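Local coordinates for diaminopimelate decarboxylase (Methanocaldococcus jannaschii, PDB 1TWI), which catalyses the pyridoxal-phosphate-dependent decarboxylation of meso-diaminopimelate to L-lysine, the last step of lysine biosynthesis by the diaminopimelate pathway, at residues H337-V351 with R368-F382. Sequence-based numbering, arbitrary orientation.
Sequences HHIINCKVKNEKEVV and RELDKVEVGDVLAIF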
# COMPACT_ATOMS: atom_id res chain seq x y z
N HIS A 337 -7.35 -4.10 -14.80
CA HIS A 337 -8.52 -4.82 -14.32
C HIS A 337 -9.68 -4.41 -15.23
O HIS A 337 -9.79 -3.26 -15.59
CB HIS A 337 -8.94 -4.47 -12.88
CG HIS A 337 -7.97 -4.95 -11.84
ND1 HIS A 337 -8.20 -6.07 -11.06
CD2 HIS A 337 -6.76 -4.47 -11.48
CE1 HIS A 337 -7.16 -6.24 -10.25
NE2 HIS A 337 -6.28 -5.29 -10.49
N HIS A 338 -10.50 -5.37 -15.63
CA HIS A 338 -11.69 -5.13 -16.45
C HIS A 338 -12.72 -4.37 -15.55
O HIS A 338 -12.87 -4.66 -14.38
CB HIS A 338 -12.26 -6.48 -16.88
CG HIS A 338 -13.38 -6.36 -17.85
ND1 HIS A 338 -14.59 -7.01 -17.67
CD2 HIS A 338 -13.51 -5.63 -18.98
CE1 HIS A 338 -15.41 -6.70 -18.67
NE2 HIS A 338 -14.78 -5.85 -19.47
N ILE A 339 -13.41 -3.40 -16.12
CA ILE A 339 -14.36 -2.60 -15.36
C ILE A 339 -15.62 -2.43 -16.21
O ILE A 339 -15.52 -2.19 -17.40
CB ILE A 339 -13.77 -1.18 -15.09
CG1 ILE A 339 -12.51 -1.30 -14.20
CG2 ILE A 339 -14.81 -0.24 -14.39
CD1 ILE A 339 -11.66 -0.01 -14.14
N ILE A 340 -16.80 -2.55 -15.59
CA ILE A 340 -18.07 -2.35 -16.28
C ILE A 340 -19.05 -1.54 -15.42
O ILE A 340 -18.88 -1.35 -14.20
CB ILE A 340 -18.83 -3.68 -16.55
CG1 ILE A 340 -19.26 -4.29 -15.20
CG2 ILE A 340 -17.92 -4.72 -17.35
CD1 ILE A 340 -20.02 -5.63 -15.37
N ASN A 341 -20.11 -1.06 -16.07
CA ASN A 341 -21.18 -0.40 -15.38
C ASN A 341 -22.05 -1.60 -15.01
O ASN A 341 -22.23 -2.51 -15.83
CB ASN A 341 -21.97 0.49 -16.34
CG ASN A 341 -22.92 1.43 -15.61
OD1 ASN A 341 -23.53 1.07 -14.58
ND2 ASN A 341 -23.06 2.65 -16.14
N CYS A 342 -22.58 -1.65 -13.80
CA CYS A 342 -23.47 -2.75 -13.44
C CYS A 342 -24.82 -2.67 -14.15
O CYS A 342 -25.58 -3.61 -14.08
CB CYS A 342 -23.75 -2.76 -11.93
SG CYS A 342 -22.28 -3.39 -11.01
N LYS A 343 -25.10 -1.55 -14.81
CA LYS A 343 -26.38 -1.37 -15.52
C LYS A 343 -26.12 -1.23 -17.01
O LYS A 343 -25.34 -0.38 -17.41
CB LYS A 343 -27.10 -0.10 -15.05
CG LYS A 343 -28.51 0.14 -15.69
CD LYS A 343 -29.58 -0.92 -15.27
CE LYS A 343 -30.89 -0.82 -16.14
NZ LYS A 343 -30.63 -1.38 -17.53
N VAL A 344 -26.81 -2.04 -17.81
CA VAL A 344 -26.68 -1.96 -19.26
C VAL A 344 -27.45 -0.71 -19.69
O VAL A 344 -28.56 -0.42 -19.16
CB VAL A 344 -27.34 -3.18 -19.92
CG1 VAL A 344 -27.60 -2.90 -21.42
CG2 VAL A 344 -26.43 -4.38 -19.72
N LYS A 345 -26.86 0.06 -20.60
CA LYS A 345 -27.48 1.29 -21.09
C LYS A 345 -27.61 1.20 -22.64
O LYS A 345 -27.04 0.31 -23.27
CB LYS A 345 -26.59 2.48 -20.74
CG LYS A 345 -26.25 2.67 -19.23
CD LYS A 345 -27.52 3.00 -18.41
CE LYS A 345 -27.14 3.50 -16.95
NZ LYS A 345 -26.33 4.79 -16.91
N ASN A 346 -28.30 2.15 -23.26
CA ASN A 346 -28.44 2.09 -24.72
C ASN A 346 -27.46 3.04 -25.36
O ASN A 346 -27.64 3.48 -26.49
CB ASN A 346 -29.86 2.42 -25.13
CG ASN A 346 -30.82 1.31 -24.73
OD1 ASN A 346 -30.60 0.13 -25.04
ND2 ASN A 346 -31.90 1.70 -24.01
N GLU A 347 -26.39 3.35 -24.63
CA GLU A 347 -25.36 4.24 -25.10
C GLU A 347 -24.07 3.83 -24.41
O GLU A 347 -24.14 3.41 -23.25
CB GLU A 347 -25.73 5.70 -24.71
CG GLU A 347 -24.72 6.69 -25.22
CD GLU A 347 -25.06 8.15 -24.87
OE1 GLU A 347 -24.14 9.00 -24.94
OE2 GLU A 347 -26.22 8.44 -24.54
N LYS A 348 -22.93 3.95 -25.10
CA LYS A 348 -21.62 3.64 -24.53
C LYS A 348 -20.72 4.85 -24.70
O LYS A 348 -21.00 5.72 -25.52
CB LYS A 348 -21.02 2.43 -25.22
CG LYS A 348 -21.78 1.15 -24.98
CD LYS A 348 -20.99 0.04 -25.74
CE LYS A 348 -21.79 -1.26 -25.93
NZ LYS A 348 -22.40 -1.75 -24.62
N GLU A 349 -19.67 4.96 -23.92
CA GLU A 349 -18.80 6.11 -24.02
C GLU A 349 -17.46 5.69 -23.43
O GLU A 349 -17.38 4.71 -22.66
CB GLU A 349 -19.38 7.32 -23.24
CG GLU A 349 -19.68 6.99 -21.81
CD GLU A 349 -20.02 8.20 -20.92
OE1 GLU A 349 -20.42 7.95 -19.74
OE2 GLU A 349 -19.88 9.38 -21.38
N VAL A 350 -16.43 6.44 -23.77
CA VAL A 350 -15.08 6.14 -23.29
C VAL A 350 -14.79 7.09 -22.16
O VAL A 350 -14.95 8.31 -22.32
CB VAL A 350 -14.02 6.34 -24.42
CG1 VAL A 350 -12.62 6.16 -23.87
CG2 VAL A 350 -14.28 5.33 -25.54
N VAL A 351 -14.38 6.55 -21.01
CA VAL A 351 -14.08 7.36 -19.83
C VAL A 351 -12.89 6.78 -19.05
O VAL A 351 -12.50 5.63 -19.29
CB VAL A 351 -15.28 7.40 -18.81
CG1 VAL A 351 -16.52 8.03 -19.42
CG2 VAL A 351 -15.59 5.98 -18.31
N ARG A 368 -11.60 3.66 -20.96
CA ARG A 368 -12.38 2.45 -20.98
C ARG A 368 -13.74 2.68 -21.60
O ARG A 368 -14.41 3.68 -21.31
CB ARG A 368 -12.58 1.94 -19.54
CG ARG A 368 -11.24 1.69 -18.83
CD ARG A 368 -10.37 0.56 -19.52
NE ARG A 368 -9.31 0.18 -18.60
CZ ARG A 368 -9.42 -0.74 -17.64
NH1 ARG A 368 -10.56 -1.40 -17.47
NH2 ARG A 368 -8.39 -0.99 -16.83
N GLU A 369 -14.19 1.75 -22.42
CA GLU A 369 -15.52 1.88 -23.00
C GLU A 369 -16.49 1.26 -22.03
O GLU A 369 -16.41 0.06 -21.70
CB GLU A 369 -15.65 1.14 -24.34
CG GLU A 369 -17.03 1.30 -24.95
CD GLU A 369 -17.15 0.78 -26.41
OE1 GLU A 369 -17.02 -0.43 -26.65
OE2 GLU A 369 -17.37 1.60 -27.32
N LEU A 370 -17.43 2.05 -21.55
CA LEU A 370 -18.40 1.49 -20.62
C LEU A 370 -19.82 1.92 -21.04
O LEU A 370 -19.96 2.93 -21.72
CB LEU A 370 -18.17 2.04 -19.19
CG LEU A 370 -16.79 2.07 -18.53
CD1 LEU A 370 -17.06 2.32 -17.08
CD2 LEU A 370 -15.99 0.84 -18.74
N ASP A 371 -20.83 1.19 -20.60
CA ASP A 371 -22.20 1.67 -20.81
C ASP A 371 -22.26 3.01 -20.07
O ASP A 371 -21.73 3.15 -18.95
CB ASP A 371 -23.24 0.71 -20.24
CG ASP A 371 -23.44 -0.54 -21.13
OD1 ASP A 371 -22.42 -1.22 -21.36
OD2 ASP A 371 -24.58 -0.83 -21.60
N LYS A 372 -22.94 3.96 -20.71
CA LYS A 372 -23.08 5.35 -20.28
C LYS A 372 -23.17 5.49 -18.76
O LYS A 372 -24.11 5.00 -18.14
CB LYS A 372 -24.33 5.95 -20.93
CG LYS A 372 -24.51 7.44 -20.68
CD LYS A 372 -23.67 8.25 -21.60
CE LYS A 372 -24.04 9.74 -21.57
NZ LYS A 372 -23.85 10.34 -20.20
N VAL A 373 -22.20 6.19 -18.19
CA VAL A 373 -22.15 6.37 -16.73
C VAL A 373 -22.93 7.58 -16.21
O VAL A 373 -22.81 8.68 -16.74
CB VAL A 373 -20.66 6.43 -16.25
CG1 VAL A 373 -20.62 6.59 -14.72
CG2 VAL A 373 -19.91 5.16 -16.67
N GLU A 374 -23.79 7.35 -15.21
CA GLU A 374 -24.55 8.42 -14.56
C GLU A 374 -24.21 8.41 -13.06
O GLU A 374 -23.82 7.39 -12.52
CB GLU A 374 -26.05 8.20 -14.79
CG GLU A 374 -26.34 8.17 -16.32
CD GLU A 374 -27.72 7.67 -16.69
OE1 GLU A 374 -27.89 6.89 -17.70
OE2 GLU A 374 -28.65 8.10 -15.97
N VAL A 375 -24.31 9.56 -12.41
CA VAL A 375 -24.05 9.62 -10.96
C VAL A 375 -25.02 8.66 -10.35
O VAL A 375 -26.21 8.65 -10.74
CB VAL A 375 -24.32 11.06 -10.41
CG1 VAL A 375 -24.41 11.06 -8.85
CG2 VAL A 375 -23.21 12.00 -10.90
N GLY A 376 -24.55 7.84 -9.41
CA GLY A 376 -25.46 6.90 -8.77
C GLY A 376 -25.31 5.49 -9.34
O GLY A 376 -25.75 4.50 -8.74
N ASP A 377 -24.70 5.39 -10.52
CA ASP A 377 -24.49 4.06 -11.07
C ASP A 377 -23.41 3.41 -10.20
O ASP A 377 -22.67 4.09 -9.49
CB ASP A 377 -23.94 4.15 -12.52
CG ASP A 377 -25.05 4.41 -13.54
OD1 ASP A 377 -26.24 4.29 -13.16
OD2 ASP A 377 -24.70 4.70 -14.73
N VAL A 378 -23.33 2.09 -10.29
CA VAL A 378 -22.36 1.29 -9.54
C VAL A 378 -21.45 0.64 -10.59
O VAL A 378 -21.97 0.02 -11.54
CB VAL A 378 -23.09 0.19 -8.75
CG1 VAL A 378 -22.04 -0.72 -8.02
CG2 VAL A 378 -24.08 0.86 -7.69
N LEU A 379 -20.13 0.82 -10.46
CA LEU A 379 -19.23 0.19 -11.38
C LEU A 379 -18.65 -1.05 -10.67
O LEU A 379 -18.51 -1.03 -9.44
CB LEU A 379 -18.05 1.10 -11.76
CG LEU A 379 -18.35 2.50 -12.30
CD1 LEU A 379 -17.03 3.10 -12.78
CD2 LEU A 379 -19.34 2.39 -13.51
N ALA A 380 -18.34 -2.11 -11.42
CA ALA A 380 -17.72 -3.30 -10.85
C ALA A 380 -16.29 -3.43 -11.45
O ALA A 380 -16.09 -3.41 -12.71
CB ALA A 380 -18.54 -4.56 -11.19
N ILE A 381 -15.31 -3.58 -10.57
CA ILE A 381 -13.93 -3.75 -11.00
C ILE A 381 -13.69 -5.22 -10.78
O ILE A 381 -13.77 -5.74 -9.64
CB ILE A 381 -12.99 -2.90 -10.11
CG1 ILE A 381 -13.35 -1.40 -10.27
CG2 ILE A 381 -11.49 -3.11 -10.54
CD1 ILE A 381 -12.84 -0.51 -9.01
N PHE A 382 -13.38 -5.92 -11.86
CA PHE A 382 -13.17 -7.37 -11.81
C PHE A 382 -11.84 -7.86 -11.27
O PHE A 382 -10.84 -7.17 -11.32
CB PHE A 382 -13.25 -7.98 -13.21
CG PHE A 382 -14.66 -8.17 -13.74
CD1 PHE A 382 -15.65 -7.21 -13.48
CD2 PHE A 382 -14.96 -9.25 -14.55
CE1 PHE A 382 -16.93 -7.34 -14.05
CE2 PHE A 382 -16.25 -9.41 -15.14
CZ PHE A 382 -17.22 -8.45 -14.88
O HOH W 1 -13.29 -1.67 -18.76
O HOH W 2 -17.13 -2.10 -19.85
O HOH W 3 -25.02 0.81 -12.29
O HOH W 4 -20.04 -1.21 -18.99
O HOH W 5 -22.37 -2.87 -18.73
O HOH W 6 -21.53 10.10 -18.73
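Asp377 OD2 is the acceptor on which Asn341 and Lys345 converge. Lys345 NZ meets the syn lone pair of Asp377 OD2 at 2.7 Å, whereas Asn341 ND2 (3.0 Å) and the backbone N of Glu374, which opens the type II turn ending at Asp377, approach from above the carboxylate plane. Three donors on one oxygen should favour a charged Asp377. With CG anti to the backbone N (chi1 -168°), Asn341 also reaches Asp371 O through ND2 (3.1 Å), while OD1 takes Lys343 N in an Asx turn and a water bound to Val378 N. Lys345 NZ also hydrogen-bonds Lys372 O and forms salt bridges with Glu374 OE1 and Asp377, and Lys345 N donates to Asp371 OD2 at 2.6 Å. Glu349 OE1 accepts from Val373 N (2.9 Å); its OE2 pairs with Lys316. Arg368 NH1 and NH2 grip His337 O end-on, and His337 ND1 donates to Phe382 O, 2.9 Å away. The edge of His338 meets the Phe382 face (planes at 83°), its buried ND1 lacking any polar partner. In the mixed sheet beside the barrel domain, strands 339-341 and 300-311 flank 378-382 antiparallel, hairpin 348-354/363-371 has 316-320 parallel beside 348-354, and Phe14 of strand 13-16 packs on Ile340.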